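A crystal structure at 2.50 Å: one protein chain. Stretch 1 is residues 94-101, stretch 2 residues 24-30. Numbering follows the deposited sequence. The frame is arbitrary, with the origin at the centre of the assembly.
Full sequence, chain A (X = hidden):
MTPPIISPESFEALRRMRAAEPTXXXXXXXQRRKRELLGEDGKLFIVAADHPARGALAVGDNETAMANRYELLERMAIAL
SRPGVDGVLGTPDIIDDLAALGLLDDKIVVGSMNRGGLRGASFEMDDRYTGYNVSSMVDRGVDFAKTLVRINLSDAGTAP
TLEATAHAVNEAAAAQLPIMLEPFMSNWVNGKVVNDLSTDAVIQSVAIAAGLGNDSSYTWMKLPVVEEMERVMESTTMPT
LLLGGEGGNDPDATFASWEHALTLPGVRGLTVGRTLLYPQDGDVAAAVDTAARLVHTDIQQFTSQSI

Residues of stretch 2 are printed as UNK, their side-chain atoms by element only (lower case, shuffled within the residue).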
# COMPACT_ATOMS: atom_id res chain seq x y z
N ILE A 94 -26.09 -7.52 -11.44
CA ILE A 94 -27.54 -7.35 -11.43
C ILE A 94 -27.96 -6.32 -12.47
O ILE A 94 -28.91 -6.52 -13.22
CB ILE A 94 -28.04 -6.89 -10.03
CG1 ILE A 94 -27.81 -8.00 -9.00
CG2 ILE A 94 -29.53 -6.54 -10.09
CD1 ILE A 94 -28.69 -9.22 -9.18
N ILE A 95 -27.23 -5.21 -12.52
CA ILE A 95 -27.54 -4.15 -13.46
C ILE A 95 -27.33 -4.58 -14.91
O ILE A 95 -28.16 -4.28 -15.77
CB ILE A 95 -26.73 -2.87 -13.16
CG1 ILE A 95 -27.10 -2.35 -11.77
CG2 ILE A 95 -27.01 -1.81 -14.21
CD1 ILE A 95 -28.59 -2.11 -11.57
N ASP A 96 -26.23 -5.28 -15.19
CA ASP A 96 -25.98 -5.72 -16.56
C ASP A 96 -27.12 -6.60 -17.06
O ASP A 96 -27.61 -6.40 -18.17
CB ASP A 96 -24.64 -6.46 -16.67
CG ASP A 96 -23.44 -5.56 -16.41
OD1 ASP A 96 -23.51 -4.35 -16.70
OD2 ASP A 96 -22.40 -6.07 -15.92
N ASP A 97 -27.56 -7.57 -16.26
CA ASP A 97 -28.66 -8.42 -16.70
C ASP A 97 -29.87 -7.56 -17.04
O ASP A 97 -30.36 -7.58 -18.17
CB ASP A 97 -29.04 -9.45 -15.63
CG ASP A 97 -27.99 -10.53 -15.46
OD1 ASP A 97 -27.29 -10.84 -16.45
OD2 ASP A 97 -27.88 -11.09 -14.34
N LEU A 98 -30.34 -6.78 -16.07
CA LEU A 98 -31.48 -5.90 -16.29
C LEU A 98 -31.27 -5.01 -17.51
O LEU A 98 -32.22 -4.73 -18.25
CB LEU A 98 -31.73 -5.03 -15.06
CG LEU A 98 -32.28 -5.70 -13.79
CD1 LEU A 98 -32.29 -4.70 -12.64
CD2 LEU A 98 -33.68 -6.23 -14.06
N ALA A 99 -30.04 -4.57 -17.74
CA ALA A 99 -29.75 -3.73 -18.88
C ALA A 99 -29.84 -4.54 -20.16
O ALA A 99 -30.42 -4.11 -21.16
CB ALA A 99 -28.36 -3.11 -18.75
N ALA A 100 -29.27 -5.74 -20.13
CA ALA A 100 -29.29 -6.64 -21.28
C ALA A 100 -30.73 -6.98 -21.65
O ALA A 100 -31.06 -7.06 -22.83
CB ALA A 100 -28.50 -7.90 -20.97
N LEU A 101 -31.57 -7.19 -20.64
CA LEU A 101 -32.98 -7.51 -20.85
C LEU A 101 -33.75 -6.30 -21.37
O LEU A 101 -34.91 -6.42 -21.74
CB LEU A 101 -33.63 -7.98 -19.55
CG LEU A 101 -33.45 -9.39 -18.97
CD1 LEU A 101 -32.66 -10.27 -19.92
CD2 LEU A 101 -32.77 -9.28 -17.62
N UNK A 24 -22.43 -6.80 -26.36
CA UNK A 24 -23.78 -6.27 -26.41
C UNK A 24 -24.29 -5.79 -25.06
O UNK A 24 -25.18 -4.94 -25.00
c UNK A 24 -24.74 -7.30 -27.01
c UNK A 24 -22.33 -6.25 -30.00
c UNK A 24 -24.49 -7.58 -28.48
se UNK A 24 -24.19 -5.97 -29.52
N UNK A 25 -23.74 -6.33 -23.97
CA UNK A 25 -24.18 -5.89 -22.65
C UNK A 25 -23.90 -4.39 -22.53
O UNK A 25 -24.79 -3.61 -22.25
c UNK A 25 -23.91 -6.14 -20.17
c UNK A 25 -23.66 -8.13 -21.65
c UNK A 25 -23.43 -6.64 -21.53
N UNK A 26 -22.65 -4.01 -22.78
CA UNK A 26 -22.26 -2.61 -22.70
C UNK A 26 -22.98 -1.76 -23.75
O UNK A 26 -23.38 -0.63 -23.47
c UNK A 26 -20.75 -2.47 -22.87
N UNK A 27 -23.15 -2.31 -24.94
CA UNK A 27 -23.82 -1.58 -26.02
C UNK A 27 -25.27 -1.27 -25.66
O UNK A 27 -25.72 -0.14 -25.80
o UNK A 27 -24.24 -2.27 -30.83
c UNK A 27 -23.74 -2.38 -27.32
c UNK A 27 -23.48 -2.21 -29.84
c UNK A 27 -23.97 -1.53 -28.57
o UNK A 27 -22.31 -2.67 -29.86
N UNK A 28 -26.01 -2.28 -25.20
CA UNK A 28 -27.40 -2.07 -24.83
C UNK A 28 -27.49 -1.13 -23.64
O UNK A 28 -28.46 -0.39 -23.49
c UNK A 28 -28.06 -3.41 -24.47
c UNK A 28 -28.63 -4.15 -25.67
c UNK A 28 -30.97 -6.08 -26.62
c UNK A 28 -28.93 -5.60 -25.33
n UNK A 28 -31.68 -5.28 -25.84
n UNK A 28 -29.67 -6.26 -26.40
n UNK A 28 -31.57 -6.72 -27.63
N UNK A 29 -26.46 -1.15 -22.81
CA UNK A 29 -26.42 -0.30 -21.63
C UNK A 29 -26.33 1.17 -22.03
O UNK A 29 -27.00 2.03 -21.46
c UNK A 29 -25.70 0.25 -16.59
c UNK A 29 -25.97 1.22 -17.55
c UNK A 29 -25.39 -0.34 -19.31
c UNK A 29 -25.12 -1.30 -18.34
c UNK A 29 -25.27 -1.02 -16.99
c UNK A 29 -25.22 -0.66 -20.76
c UNK A 29 -25.81 0.92 -18.91
N UNK A 30 -25.49 1.46 -23.03
CA UNK A 30 -25.30 2.83 -23.48
C UNK A 30 -26.41 3.36 -24.39
O UNK A 30 -26.58 4.57 -24.51
c UNK A 30 -20.30 2.45 -22.88
c UNK A 30 -23.93 2.94 -24.17
c UNK A 30 -21.41 2.73 -23.88
n UNK A 30 -18.94 2.61 -23.47
c UNK A 30 -22.78 2.61 -23.22

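Position 24 carries four side-chain atoms in an unbranched chain: two carbons, a selenium and a terminal carbon. None touches stretch 1; the nearest approach is CB, 7.1 Å from CB of A100, and the end leads away. Selenium in place of sulfur identifies selenomethionine, M24. Its backbone O accepts the helical hydrogen bond from N of position 28 (2.8 Å).

Position 25 has three carbons, one of them bonded to the other two. One outer carbon lies 3.6 Å from CB of D96. The fork at CB, with no further atoms, gives valine, V25, with chi1 at 180° (t). The atom at D96 is CG1, so this is a contact between carbons; both carboxylate oxygens of D96 are hydrogen-bonded elsewhere in the structure. The backbones are also close here: CA of V25 is 5.3 Å from CA of A100.

At position 26 a single carbon follows CA. The CA-to-CB bond points away from stretch 1, and CB stays 7.0 Å from OD1 of D96. The residue is alanine, A26.

Position 27 shows three carbons, the third carrying two oxygens, all exposed and out of reach of stretch 1. A carboxylate at this chain length is glutamate, E27.

Position 28 has three carbons, a nitrogen, and a carbon bearing two more nitrogens. Its CA-to-CB bond points toward stretch 1, placing CB 4.1 Å from O of A99, while a terminal nitrogen lies 3.6 Å from O of A100. The planar end group is a guanidinium, hence arginine, R28, and that nitrogen is NH1. The approach to the A100 oxygen is oblique, and the pair does not qualify as a hydrogen bond.

Position 29 contains seven carbons, one leading to a six-membered ring. One ring carbon is 3.4 Å from CG2 of I95, and its neighbour is 3.7 Å from CB of A99. Without a hydroxyl oxygen, this is phenylalanine, F29; the two atoms are CE2 and CD2. Although CA-to-CB points sideways, the chi1 of -154° (t) accompanies a ring that comes nearer. OD1 of D96 lies near the ring plane, at its edge, 3.8 Å from CE2.

Position 30 is a row of four carbons ending in nitrogen. It does not reach stretch 1 and touches a crystal neighbour instead. This is lysine, K30.

The helices cross at 71°, with axes approaching to 8.7 Å. The small side chains of A99 and A100 accompany this close approach, and CA of A99 is 5.5 Å from CA of F29. No hydrogen bond links the stretches. F29 (69 Å²), V25 (55 Å²) and exposed R28 (50 Å²) supply the stretch 2 side of the 345 Å² buried; A100, A99, D96 and I95 supply nearly all of the other.

Stretch 2 24-30: MVAERFK
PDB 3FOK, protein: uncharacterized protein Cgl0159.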